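PDB 5IPW: oligopeptide ABC transporter, periplasmic oligopeptide-binding protein, putative from Thermotoga maritima MSB8, which probably binds oligopeptides outside the inner membrane and hands them to an ABC transporter for uptake. Local coordinates for residues Glu280-Asp285 with Leu289-Ser294; Arg65-Pro70 with Trp74-Leu79; Gly312-Leu317 with Leu596-Ala601; Glu610-Asp615 with Leu622-Met627; Leu271-Tyr276 with Phe605-Glu610. One frame throughout, in Å; residues are numbered along the deposited sequence.

Contact 1 (Glu280-Asp285 with Leu289-Ser294)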
# COMPACT_ATOMS: atom_id res chain seq x y z
N GLU A 280 23.64 -7.33 3.74
CA GLU A 280 24.85 -7.25 2.93
C GLU A 280 24.61 -6.37 1.71
O GLU A 280 23.61 -6.54 1.00
CB GLU A 280 25.29 -8.64 2.49
CG GLU A 280 26.68 -8.65 1.87
CD GLU A 280 27.24 -10.04 1.64
OE1 GLU A 280 26.76 -11.01 2.26
OE2 GLU A 280 28.18 -10.14 0.83
N TYR A 281 25.52 -5.43 1.46
CA TYR A 281 25.47 -4.67 0.21
C TYR A 281 25.70 -5.63 -0.96
O TYR A 281 26.60 -6.47 -0.92
CB TYR A 281 26.49 -3.52 0.17
CG TYR A 281 26.51 -2.84 -1.19
CD1 TYR A 281 25.63 -1.80 -1.50
CD2 TYR A 281 27.38 -3.28 -2.20
CE1 TYR A 281 25.63 -1.20 -2.75
CE2 TYR A 281 27.38 -2.69 -3.46
CZ TYR A 281 26.50 -1.65 -3.73
OH TYR A 281 26.51 -1.07 -4.98
N VAL A 282 24.88 -5.51 -1.99
CA VAL A 282 25.03 -6.31 -3.18
C VAL A 282 24.94 -5.41 -4.41
O VAL A 282 24.28 -4.37 -4.39
CB VAL A 282 23.98 -7.44 -3.27
CG1 VAL A 282 24.21 -8.45 -2.16
CG2 VAL A 282 22.56 -6.89 -3.23
N LYS A 283 25.58 -5.85 -5.49
CA LYS A 283 25.77 -5.02 -6.67
C LYS A 283 24.57 -5.02 -7.61
O LYS A 283 24.36 -4.05 -8.33
CB LYS A 283 27.03 -5.46 -7.41
CG LYS A 283 27.68 -4.37 -8.24
CD LYS A 283 29.01 -4.81 -8.81
CE LYS A 283 30.07 -5.00 -7.73
NZ LYS A 283 31.43 -5.16 -8.32
N ASN A 284 23.78 -6.10 -7.61
CA ASN A 284 22.72 -6.28 -8.62
C ASN A 284 21.72 -7.37 -8.25
O ASN A 284 21.97 -8.17 -7.35
CB ASN A 284 23.35 -6.63 -9.98
CG ASN A 284 24.24 -7.87 -9.91
OD1 ASN A 284 23.75 -8.99 -9.72
ND2 ASN A 284 25.55 -7.69 -10.05
N ASP A 285 20.62 -7.42 -8.99
CA ASP A 285 19.60 -8.46 -8.83
C ASP A 285 20.15 -9.88 -8.85
O ASP A 285 19.62 -10.76 -8.16
CB ASP A 285 18.54 -8.37 -9.93
CG ASP A 285 17.58 -7.21 -9.73
OD1 ASP A 285 17.50 -6.67 -8.60
OD2 ASP A 285 16.89 -6.86 -10.71
N LEU A 289 19.65 -13.17 -6.35
CA LEU A 289 19.02 -14.43 -6.69
C LEU A 289 19.90 -15.62 -6.32
O LEU A 289 19.41 -16.63 -5.84
CB LEU A 289 18.66 -14.45 -8.17
CG LEU A 289 17.71 -15.54 -8.65
CD1 LEU A 289 16.62 -15.89 -7.65
CD2 LEU A 289 17.09 -15.11 -9.97
N LEU A 290 21.21 -15.49 -6.51
CA LEU A 290 22.12 -16.57 -6.19
C LEU A 290 22.21 -16.84 -4.70
O LEU A 290 22.38 -17.98 -4.29
CB LEU A 290 23.52 -16.29 -6.75
CG LEU A 290 23.64 -16.37 -8.27
CD1 LEU A 290 25.04 -15.94 -8.69
CD2 LEU A 290 23.34 -17.77 -8.79
N LYS A 291 22.12 -15.79 -3.90
CA LYS A 291 22.21 -15.92 -2.45
C LYS A 291 20.90 -16.47 -1.89
O LYS A 291 20.90 -17.28 -0.96
CB LYS A 291 22.56 -14.59 -1.82
CG LYS A 291 23.93 -14.08 -2.24
CD LYS A 291 24.32 -12.80 -1.53
CE LYS A 291 25.27 -13.06 -0.37
NZ LYS A 291 26.68 -13.15 -0.84
N ALA A 292 19.79 -16.02 -2.46
CA ALA A 292 18.47 -16.56 -2.14
C ALA A 292 18.44 -18.07 -2.37
O ALA A 292 18.14 -18.85 -1.48
CB ALA A 292 17.42 -15.90 -3.00
N ILE A 293 18.79 -18.44 -3.59
CA ILE A 293 18.80 -19.83 -4.05
C ILE A 293 19.76 -20.72 -3.27
O ILE A 293 19.52 -21.92 -3.13
CB ILE A 293 19.15 -19.84 -5.55
CG1 ILE A 293 17.89 -19.57 -6.36
CG2 ILE A 293 19.76 -21.15 -5.99
CD1 ILE A 293 18.18 -19.22 -7.80
N SER A 294 20.83 -20.13 -2.75
CA SER A 294 21.82 -20.88 -2.00
C SER A 294 21.48 -20.98 -0.52
O SER A 294 22.26 -21.53 0.26
CB SER A 294 23.19 -20.22 -2.13
OG SER A 294 23.34 -19.65 -3.42
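The carboxylate of Glu280 takes the bent end of Lys291 from well out of its plane, with CE and NZ on the same side. NZ is equally far from both oxygens, and its 3.8 Å to OE2 marks a long salt bridge; the nearest carbon, Lys291 CE, lies 3.7 Å from Glu280 OE1. The two side chains cross at about a right angle. Glu280 stays extended beyond CG, whereas Lys291 bends at its third and fourth torsions (100° and 84°), which turns its ammonium group toward the acid. Behind this pair, Lys291 CD rests loosely on Val282 CG1 at 4.4 Å. A glutamine in place of Glu280 removes the negative charge and would probably leave the ammonium group relying on its weak, distant ion pair with Glu296.

At the other end, Leu289 N donates to Asp285 O over 3.0 Å, an i to i+4 bond in the first turn of helix 285-293. Asn284 is the N-cap, its OD1 accepting from Val287 N, while Asp285 OD1 turns to a salt bridge with Lys68. The contact thus fastens a strand-to-helix turn at the surface. Strand 276-281 pairs through Glu280 with Arg65 and Trp67 of strand 62-67, Val66 touches both Val282 and Lys291, and the helix reaches helix 311-324 through Leu289 and Ile293.

Contact 2 (Arg65-Pro70 with Trp74-Leu79)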
# COMPACT_ATOMS: atom_id res chain seq x y z
N ARG A 65 19.86 -10.62 5.47
CA ARG A 65 19.23 -10.14 4.25
C ARG A 65 20.28 -9.52 3.34
O ARG A 65 21.47 -9.48 3.67
CB ARG A 65 18.19 -9.07 4.58
CG ARG A 65 17.13 -9.45 5.59
CD ARG A 65 16.13 -8.30 5.78
NE ARG A 65 14.84 -8.58 5.16
CZ ARG A 65 14.19 -7.79 4.29
NH1 ARG A 65 14.69 -6.63 3.91
NH2 ARG A 65 13.01 -8.18 3.82
N VAL A 66 19.84 -9.04 2.19
CA VAL A 66 20.70 -8.30 1.27
C VAL A 66 20.00 -7.03 0.79
O VAL A 66 18.78 -7.03 0.57
CB VAL A 66 21.11 -9.17 0.05
CG1 VAL A 66 21.92 -10.37 0.50
CG2 VAL A 66 19.90 -9.62 -0.75
N TRP A 67 20.76 -5.96 0.62
CA TRP A 67 20.23 -4.72 0.03
C TRP A 67 21.20 -4.03 -0.94
O TRP A 67 22.38 -4.40 -1.05
CB TRP A 67 19.80 -3.75 1.14
CG TRP A 67 20.91 -2.97 1.81
CD1 TRP A 67 22.19 -3.38 2.02
CD2 TRP A 67 20.79 -1.67 2.39
NE1 TRP A 67 22.89 -2.40 2.69
CE2 TRP A 67 22.06 -1.34 2.92
CE3 TRP A 67 19.75 -0.75 2.51
CZ2 TRP A 67 22.30 -0.12 3.56
CZ3 TRP A 67 19.99 0.46 3.14
CH2 TRP A 67 21.26 0.76 3.66
N LYS A 68 20.69 -3.02 -1.63
CA LYS A 68 21.45 -2.25 -2.62
C LYS A 68 22.05 -0.95 -2.06
O LYS A 68 22.18 0.04 -2.79
CB LYS A 68 20.54 -1.95 -3.82
CG LYS A 68 20.14 -3.19 -4.59
CD LYS A 68 19.13 -2.88 -5.67
CE LYS A 68 18.86 -4.11 -6.53
NZ LYS A 68 17.73 -3.88 -7.46
N GLY A 69 22.42 -0.96 -0.78
CA GLY A 69 23.01 0.20 -0.11
C GLY A 69 22.02 1.31 0.19
O GLY A 69 20.81 1.15 -0.02
N PRO A 70 22.52 2.47 0.66
CA PRO A 70 21.72 3.62 1.09
C PRO A 70 20.55 3.96 0.18
O PRO A 70 19.51 4.41 0.64
CB PRO A 70 22.74 4.75 1.10
CG PRO A 70 24.02 4.08 1.47
CD PRO A 70 23.97 2.71 0.86
N TRP A 74 14.10 2.49 1.87
CA TRP A 74 12.73 2.16 2.28
C TRP A 74 12.48 0.69 2.56
O TRP A 74 11.47 0.35 3.17
CB TRP A 74 11.74 2.68 1.25
CG TRP A 74 11.87 4.14 1.08
CD1 TRP A 74 12.39 4.79 0.02
CD2 TRP A 74 11.54 5.14 2.05
NE1 TRP A 74 12.38 6.14 0.24
CE2 TRP A 74 11.86 6.38 1.49
CE3 TRP A 74 10.98 5.10 3.34
CZ2 TRP A 74 11.65 7.59 2.16
CZ3 TRP A 74 10.77 6.30 4.00
CH2 TRP A 74 11.10 7.53 3.41
N GLY A 75 13.38 -0.17 2.11
CA GLY A 75 13.34 -1.57 2.49
C GLY A 75 13.62 -1.75 3.96
O GLY A 75 13.02 -2.60 4.61
N ILE A 76 14.55 -0.96 4.49
CA ILE A 76 14.86 -0.99 5.91
C ILE A 76 13.70 -0.36 6.66
O ILE A 76 13.21 -0.93 7.61
CB ILE A 76 16.14 -0.20 6.24
CG1 ILE A 76 17.34 -0.71 5.44
CG2 ILE A 76 16.43 -0.25 7.73
CD1 ILE A 76 17.72 -2.15 5.70
N SER A 77 13.26 0.81 6.21
CA SER A 77 12.13 1.50 6.84
C SER A 77 10.93 0.58 7.05
O SER A 77 10.33 0.57 8.12
CB SER A 77 11.69 2.71 6.04
OG SER A 77 10.56 3.32 6.66
N LYS A 78 10.60 -0.21 6.03
CA LYS A 78 9.44 -1.09 6.08
C LYS A 78 9.62 -2.33 6.96
O LYS A 78 8.66 -3.03 7.23
CB LYS A 78 9.03 -1.48 4.67
CG LYS A 78 8.41 -0.32 3.92
CD LYS A 78 8.24 -0.62 2.44
CE LYS A 78 7.46 0.47 1.75
NZ LYS A 78 7.52 0.35 0.26
N LEU A 79 10.85 -2.59 7.42
CA LEU A 79 11.08 -3.57 8.49
C LEU A 79 10.88 -2.96 9.86
O LEU A 79 10.50 -3.64 10.80
CB LEU A 79 12.51 -4.11 8.44
CG LEU A 79 12.89 -4.94 7.22
CD1 LEU A 79 14.28 -5.53 7.43
CD2 LEU A 79 11.88 -6.04 6.96
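A strand-turn-helix unit brings outer strand 62-67 of a mixed sheet against helix 73-80, which runs back at 142° to it with the two axes 10.3 Å apart. The side chains of Arg65 and Leu79 lie alongside and run opposite ways. Leu79 CD2 sits 3.9 Å above the guanidinium plane, over its centre, while Leu79 CD1 reaches along the arginine, 3.7 Å from Arg65 CD. The bend at the third torsion of Arg65 (107°) turns the guanidinium face to the leucine. One turn earlier on the helix, Ile76 CG1 meets CZ3 of the Trp67 indole obliquely at 3.7 Å. Gly69 CA covers one face of that indole, and Trp67 also stacks with Tyr253 and meets His279 edge-to-face. A leucine in place of Arg65 would probably strip Met299 O and His279 NE2 of their weak donors and take away the flat surface on which Leu79 packs.

Across the contact only van der Waals packing is seen: aliphatic carbons of Ile76 and Leu79 lie on an indole and a charged guanidinium. Arg65 NE and NH1 find weak acceptors in Met299 O of strand 299-300 and His279 NE2 of strand 276-281, and with the leucine over one face the buried charge probably depends on them.

Contact 3 (Gly312-Leu317 with Leu596-Ala601)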
# COMPACT_ATOMS: atom_id res chain seq x y z
N GLY A 312 11.25 -17.34 -15.21
CA GLY A 312 12.59 -17.92 -15.02
C GLY A 312 13.10 -17.87 -13.59
O GLY A 312 13.84 -18.76 -13.17
N ASN A 313 12.71 -16.84 -12.85
CA ASN A 313 13.14 -16.66 -11.46
C ASN A 313 12.29 -17.45 -10.46
O ASN A 313 12.81 -18.03 -9.51
CB ASN A 313 13.12 -15.18 -11.08
CG ASN A 313 13.88 -14.32 -12.08
OD1 ASN A 313 15.11 -14.38 -12.15
ND2 ASN A 313 13.16 -13.52 -12.86
N PHE A 314 10.98 -17.46 -10.68
CA PHE A 314 10.08 -18.22 -9.83
C PHE A 314 10.37 -19.72 -9.85
O PHE A 314 10.48 -20.35 -8.79
CB PHE A 314 8.63 -17.97 -10.24
CG PHE A 314 7.65 -18.69 -9.37
CD1 PHE A 314 7.46 -18.30 -8.05
CD2 PHE A 314 6.93 -19.76 -9.87
CE1 PHE A 314 6.57 -18.97 -7.24
CE2 PHE A 314 6.03 -20.44 -9.06
CZ PHE A 314 5.85 -20.04 -7.74
N THR A 315 10.49 -20.29 -11.04
CA THR A 315 10.87 -21.70 -11.20
C THR A 315 12.14 -22.00 -10.43
O THR A 315 12.21 -22.96 -9.66
CB THR A 315 11.10 -22.05 -12.69
OG1 THR A 315 9.85 -21.99 -13.40
CG2 THR A 315 11.70 -23.46 -12.85
N LEU A 316 13.15 -21.17 -10.64
CA LEU A 316 14.45 -21.37 -10.02
C LEU A 316 14.37 -21.34 -8.49
O LEU A 316 15.03 -22.14 -7.82
CB LEU A 316 15.43 -20.32 -10.54
CG LEU A 316 16.89 -20.74 -10.60
CD1 LEU A 316 17.07 -21.87 -11.60
CD2 LEU A 316 17.75 -19.55 -11.00
N LEU A 317 13.58 -20.42 -7.95
CA LEU A 317 13.36 -20.34 -6.50
C LEU A 317 12.70 -21.60 -5.98
O LEU A 317 13.11 -22.16 -4.97
CB LEU A 317 12.48 -19.13 -6.15
CG LEU A 317 13.12 -17.75 -6.29
CD1 LEU A 317 12.06 -16.68 -6.46
CD2 LEU A 317 14.01 -17.44 -5.09
N LEU A 596 1.82 -13.12 -8.75
CA LEU A 596 2.54 -13.67 -7.62
C LEU A 596 3.66 -12.70 -7.30
O LEU A 596 4.33 -12.21 -8.21
CB LEU A 596 3.10 -15.06 -7.95
CG LEU A 596 3.03 -16.13 -6.86
CD1 LEU A 596 1.61 -16.35 -6.35
CD2 LEU A 596 3.58 -17.42 -7.42
N SER A 597 3.84 -12.39 -6.02
CA SER A 597 4.92 -11.53 -5.54
C SER A 597 5.59 -12.26 -4.38
O SER A 597 5.37 -11.92 -3.22
CB SER A 597 4.37 -10.18 -5.07
OG SER A 597 5.41 -9.30 -4.71
N PRO A 598 6.38 -13.29 -4.70
CA PRO A 598 6.79 -14.25 -3.69
C PRO A 598 7.91 -13.79 -2.78
O PRO A 598 8.68 -12.89 -3.11
CB PRO A 598 7.27 -15.44 -4.53
CG PRO A 598 7.83 -14.80 -5.74
CD PRO A 598 6.92 -13.63 -6.02
N ALA A 599 7.98 -14.43 -1.62
CA ALA A 599 9.03 -14.19 -0.66
C ALA A 599 9.62 -15.54 -0.33
O ALA A 599 9.06 -16.57 -0.70
CB ALA A 599 8.47 -13.55 0.60
N ILE A 600 10.75 -15.53 0.36
CA ILE A 600 11.30 -16.77 0.87
C ILE A 600 11.61 -16.62 2.34
O ILE A 600 11.86 -15.52 2.83
CB ILE A 600 12.55 -17.23 0.10
CG1 ILE A 600 13.76 -16.34 0.37
CG2 ILE A 600 12.26 -17.28 -1.39
CD1 ILE A 600 15.06 -16.90 -0.17
N ALA A 601 11.55 -17.75 3.03
CA ALA A 601 11.93 -17.83 4.42
C ALA A 601 12.59 -19.17 4.63
O ALA A 601 12.06 -20.19 4.22
CB ALA A 601 10.69 -17.71 5.30
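Phe314 swings its ring out from helix 311-324 with CG anti to the backbone N (chi1 -179°), aiming it at the approach to strand 599-602. Leu596 CD2 meets the far end of that ring obliquely, 3.4 Å from CE1 and almost as near CZ, and the two side chains cross at about a right angle. Pro598 comes instead to the ring's edge, near its plane, with CG 4.2 Å from Phe314 CD1.

Here helix 311-324 packs on strand 599-602 and the residues leading into it. That strand, added by a distant, late part of the chain, lies between strands 299-300 and 326-333 of a mixed sheet. Pro598 also touches Val328 of the latter.

Three residues on from Phe314, Leu317 faces strand 599-602 itself, but its CG stands beside the backbone N (chi1 -72°). Its CD2 meets CG2 of Ile600 at 4.1 Å. Ile600 holds CG1 between its backbone N and carbonyl carbon (chi1 71°), which leaves CG2 anti to the carbonyl carbon and turned to the leucine. Ile304 touches both Leu317 and Ile600, and Ala292 of helix 285-293 reaches Ile600.

Contact 4 (Glu610-Asp615 with Leu622-Met627)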
# COMPACT_ATOMS: atom_id res chain seq x y z
N GLU A 610 1.86 -17.41 5.68
CA GLU A 610 1.84 -18.18 4.44
C GLU A 610 1.34 -17.33 3.28
O GLU A 610 1.98 -17.25 2.24
CB GLU A 610 0.94 -19.41 4.62
CG GLU A 610 1.18 -20.51 3.61
CD GLU A 610 0.24 -21.70 3.78
OE1 GLU A 610 -0.15 -22.29 2.75
OE2 GLU A 610 -0.12 -22.04 4.93
N PHE A 611 0.20 -16.69 3.49
CA PHE A 611 -0.42 -15.83 2.48
C PHE A 611 -0.36 -14.38 2.92
O PHE A 611 -0.40 -14.08 4.12
CB PHE A 611 -1.87 -16.25 2.24
CG PHE A 611 -2.05 -17.71 1.94
CD1 PHE A 611 -1.79 -18.21 0.66
CD2 PHE A 611 -2.46 -18.60 2.93
CE1 PHE A 611 -1.95 -19.56 0.38
CE2 PHE A 611 -2.62 -19.95 2.66
CZ PHE A 611 -2.36 -20.43 1.38
N LEU A 612 -0.27 -13.48 1.95
CA LEU A 612 -0.21 -12.05 2.21
C LEU A 612 -0.43 -11.30 0.91
O LEU A 612 -0.04 -11.76 -0.16
CB LEU A 612 1.16 -11.67 2.79
CG LEU A 612 1.27 -10.31 3.49
CD1 LEU A 612 0.69 -10.38 4.88
CD2 LEU A 612 2.72 -9.88 3.57
N VAL A 613 -1.06 -10.13 1.01
CA VAL A 613 -1.18 -9.23 -0.14
C VAL A 613 -0.16 -8.12 0.09
O VAL A 613 -0.00 -7.62 1.20
CB VAL A 613 -2.64 -8.76 -0.42
CG1 VAL A 613 -3.64 -9.32 0.58
CG2 VAL A 613 -2.77 -7.24 -0.52
N THR A 614 0.55 -7.76 -0.98
CA THR A 614 1.67 -6.85 -0.87
C THR A 614 1.40 -5.56 -1.63
O THR A 614 0.92 -5.61 -2.76
CB THR A 614 2.95 -7.49 -1.43
OG1 THR A 614 2.81 -7.66 -2.85
CG2 THR A 614 3.18 -8.84 -0.79
N ASP A 615 1.71 -4.43 -1.01
CA ASP A 615 1.44 -3.11 -1.56
C ASP A 615 2.22 -2.08 -0.73
O ASP A 615 2.52 -2.34 0.44
CB ASP A 615 -0.07 -2.80 -1.51
CG ASP A 615 -0.55 -1.86 -2.62
OD1 ASP A 615 0.28 -1.43 -3.47
OD2 ASP A 615 -1.76 -1.54 -2.65
N LEU A 622 5.93 -4.86 6.53
CA LEU A 622 5.40 -4.50 7.86
C LEU A 622 4.04 -5.15 8.12
O LEU A 622 3.68 -5.50 9.24
CB LEU A 622 5.24 -2.99 8.00
CG LEU A 622 4.81 -2.51 9.38
CD1 LEU A 622 5.88 -2.82 10.41
CD2 LEU A 622 4.50 -1.02 9.35
N ASN A 623 3.30 -5.27 7.04
CA ASN A 623 2.04 -5.98 6.97
C ASN A 623 2.10 -7.42 7.56
O ASN A 623 1.11 -7.92 8.07
CB ASN A 623 1.67 -6.02 5.48
CG ASN A 623 0.32 -6.61 5.23
OD1 ASN A 623 -0.52 -6.67 6.13
ND2 ASN A 623 0.10 -7.06 4.00
N ALA A 624 3.25 -8.07 7.45
CA ALA A 624 3.48 -9.40 8.02
C ALA A 624 3.90 -9.35 9.50
O ALA A 624 3.97 -10.39 10.16
CB ALA A 624 4.54 -10.12 7.22
N MET A 625 4.20 -8.15 9.98
CA MET A 625 4.57 -7.88 11.37
C MET A 625 5.88 -8.53 11.79
O MET A 625 5.91 -9.42 12.63
CB MET A 625 3.42 -8.26 12.32
CG MET A 625 3.24 -7.28 13.48
SD MET A 625 3.16 -5.56 12.92
CE MET A 625 3.14 -4.68 14.47
N PRO A 626 7.00 -8.06 11.21
CA PRO A 626 8.30 -8.70 11.42
C PRO A 626 8.88 -8.62 12.83
O PRO A 626 9.81 -9.38 13.16
CB PRO A 626 9.22 -7.96 10.43
CG PRO A 626 8.54 -6.68 10.15
CD PRO A 626 7.08 -6.98 10.20
N MET A 627 8.35 -7.75 13.68
CA MET A 627 8.81 -7.69 15.06
C MET A 627 8.63 -9.03 15.78
O MET A 627 9.34 -9.31 16.74
CB MET A 627 8.12 -6.54 15.82
CG MET A 627 6.65 -6.77 16.19
SD MET A 627 5.81 -5.26 16.77
CE MET A 627 5.40 -5.87 18.37
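Leu612 and Asn623 come at each other from opposite directions, the isobutyl group of one meeting the amide of the other. Asn623 ND2 lies 3.5 Å from Leu612 CD1 and as close to Leu612 CG, so the branch point as well as a methyl touches the amide. The second methyl, CD2, turns to Ala624 and meets its CB at 4.1 Å. Past the leucine, the same ND2 reaches to within 2.9 Å of Val613 O. In Asn623 a first torsion of -174° carries the amide away from its own backbone N and across to 610-615, a polar group set in a buried, largely hydrocarbon contact.

A short 3-10 turn presents Asn623 and Ala624 side by side, closed by Met625 N bonding to Leu622 O over 2.8 Å. On the facing segment, Leu612 has a backbone hydrogen bond with Ile332 and packs on Trp331. Lys89 also lies against it, its NZ bonding Phe611 O.

Strand 613-614 is an outermost strand of its mixed sheet and runs parallel to strand 326-333; the contact folds the following loop back beside it. Thr614 also bonds Ile332 O through OG1. From there the loop touches the end of helix 73-80 through Leu622 and Pro626, then leads on to strand 630-631.

Contact 5 (Leu271-Tyr276 with Phe605-Glu610)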
# COMPACT_ATOMS: atom_id res chain seq x y z
N LEU A 271 9.66 -8.06 22.70
CA LEU A 271 10.05 -8.18 21.31
C LEU A 271 11.16 -7.16 20.99
O LEU A 271 11.42 -6.25 21.78
CB LEU A 271 8.82 -7.98 20.41
CG LEU A 271 7.73 -9.03 20.61
CD1 LEU A 271 6.45 -8.61 19.91
CD2 LEU A 271 8.18 -10.39 20.12
N PRO A 272 11.83 -7.33 19.84
CA PRO A 272 11.70 -8.44 18.88
C PRO A 272 12.29 -9.73 19.40
O PRO A 272 12.99 -9.72 20.39
CB PRO A 272 12.49 -7.95 17.66
CG PRO A 272 13.46 -6.96 18.20
CD PRO A 272 12.76 -6.30 19.36
N TYR A 273 12.01 -10.84 18.73
CA TYR A 273 12.67 -12.09 19.07
C TYR A 273 14.12 -12.07 18.60
O TYR A 273 15.03 -12.50 19.30
CB TYR A 273 11.96 -13.24 18.38
CG TYR A 273 10.58 -13.57 18.91
CD1 TYR A 273 10.39 -13.96 20.22
CD2 TYR A 273 9.49 -13.56 18.06
CE1 TYR A 273 9.14 -14.30 20.69
CE2 TYR A 273 8.24 -13.91 18.52
CZ TYR A 273 8.07 -14.27 19.83
OH TYR A 273 6.82 -14.63 20.26
N ILE A 274 14.31 -11.54 17.40
CA ILE A 274 15.59 -11.54 16.72
C ILE A 274 16.51 -10.43 17.27
O ILE A 274 16.09 -9.29 17.43
CB ILE A 274 15.37 -11.39 15.20
CG1 ILE A 274 14.56 -12.60 14.71
CG2 ILE A 274 16.70 -11.29 14.47
CD1 ILE A 274 14.00 -12.43 13.32
N ASP A 275 17.76 -10.80 17.56
CA ASP A 275 18.72 -9.88 18.18
C ASP A 275 19.28 -8.87 17.18
O ASP A 275 19.41 -7.68 17.49
CB ASP A 275 19.87 -10.67 18.81
CG ASP A 275 19.50 -11.35 20.12
OD1 ASP A 275 18.51 -10.95 20.77
OD2 ASP A 275 20.24 -12.28 20.52
N TYR A 276 19.65 -9.36 16.00
CA TYR A 276 20.26 -8.54 14.97
C TYR A 276 19.70 -8.87 13.61
O TYR A 276 19.35 -10.02 13.34
CB TYR A 276 21.77 -8.80 14.92
CG TYR A 276 22.50 -8.43 16.18
CD1 TYR A 276 22.99 -7.15 16.36
CD2 TYR A 276 22.73 -9.37 17.15
CE1 TYR A 276 23.67 -6.81 17.51
CE2 TYR A 276 23.42 -9.05 18.31
CZ TYR A 276 23.88 -7.76 18.48
OH TYR A 276 24.55 -7.44 19.64
N PHE A 605 13.07 -20.21 10.02
CA PHE A 605 12.68 -18.82 10.18
C PHE A 605 11.15 -18.77 10.21
O PHE A 605 10.49 -19.06 9.21
CB PHE A 605 13.23 -17.97 9.03
CG PHE A 605 13.20 -16.50 9.32
CD1 PHE A 605 12.05 -15.76 9.08
CD2 PHE A 605 14.31 -15.87 9.85
CE1 PHE A 605 12.02 -14.41 9.35
CE2 PHE A 605 14.29 -14.51 10.12
CZ PHE A 605 13.14 -13.78 9.87
N ARG A 606 10.61 -18.38 11.35
CA ARG A 606 9.22 -18.66 11.67
C ARG A 606 8.39 -17.42 11.94
O ARG A 606 8.91 -16.31 11.94
CB ARG A 606 9.18 -19.61 12.87
CG ARG A 606 9.59 -21.03 12.50
CD ARG A 606 8.50 -21.66 11.65
NE ARG A 606 9.03 -22.34 10.48
CZ ARG A 606 8.29 -22.89 9.53
NH1 ARG A 606 6.96 -22.85 9.58
NH2 ARG A 606 8.88 -23.50 8.50
N ASN A 607 7.09 -17.64 12.16
CA ASN A 607 6.10 -16.57 12.36
C ASN A 607 5.94 -15.68 11.12
O ASN A 607 5.54 -14.52 11.23
CB ASN A 607 6.41 -15.72 13.61
CG ASN A 607 5.92 -16.35 14.92
OD1 ASN A 607 5.13 -17.28 14.92
ND2 ASN A 607 6.39 -15.83 16.03
N VAL A 608 6.23 -16.25 9.95
CA VAL A 608 6.03 -15.56 8.68
C VAL A 608 4.74 -16.09 8.07
O VAL A 608 4.61 -17.30 7.90
CB VAL A 608 7.19 -15.80 7.69
CG1 VAL A 608 7.03 -14.94 6.45
CG2 VAL A 608 8.54 -15.51 8.34
N PRO A 609 3.79 -15.19 7.74
CA PRO A 609 2.50 -15.62 7.17
C PRO A 609 2.62 -16.33 5.83
O PRO A 609 3.37 -15.89 4.96
CB PRO A 609 1.73 -14.30 6.97
CG PRO A 609 2.44 -13.30 7.79
CD PRO A 609 3.86 -13.74 7.92
N GLU A 610 1.86 -17.41 5.68
CA GLU A 610 1.84 -18.18 4.44
C GLU A 610 1.34 -17.33 3.28
O GLU A 610 1.98 -17.25 2.24
CB GLU A 610 0.94 -19.41 4.62
CG GLU A 610 1.18 -20.51 3.61
CD GLU A 610 0.24 -21.70 3.78
OE1 GLU A 610 -0.15 -22.29 2.75
OE2 GLU A 610 -0.12 -22.04 4.93
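Apolar packing joins Ile274 to Phe605: the isoleucine CD1 sits obliquely to the ring, 3.8 Å from both CZ and CE2, the two side chains set roughly perpendicular. Val608 CG2 lies at the edge of the same ring, in its plane.

The second meeting is between ring and amide. Asn607 ND2 approaches Tyr273 CE2 to 3.6 Å, also obliquely, the two planes turned 41° apart. Leu271 CD2 lies over the centre of one face of the tyrosine.

The polar ends find their partners beyond this pair. Asn607 ND2 donates to Gln628 O and its OD1 accepts from Lys55 N, which fixes the rotation of the amide; Tyr273 OH bonds Asp265 and Gly57 N.

Segment 271-276, with a cis peptide before Pro272, leads into strand 276-281. Facing it, strand 605-606 pairs antiparallel with strand 630-631, where Phe605 touches Ile631.

Overall arrangement
Contact 2 comes first along the chain. Contact 5 opens before contact 1 and closes after contact 3, so both fall within its span; contact 4 comes last, shares Glu610 with contact 5 (centres about 12 Å apart) and touches contact 2 through Leu622 and Pro626. Contacts 1 and 2 share a sheet, strands 62-67 and 276-281 lying side by side, with centres about 13 Å apart. Helix 285-293 touches helix 311-324, joining contact 1 to contact 3 at the same spacing. Contacts 3 and 4 meet the mixed sheet of strands 299-300, 599-602, 326-333 and 613-614. The C-terminal part of the chain thus returns to pack on much earlier segments of this solute-binding protein.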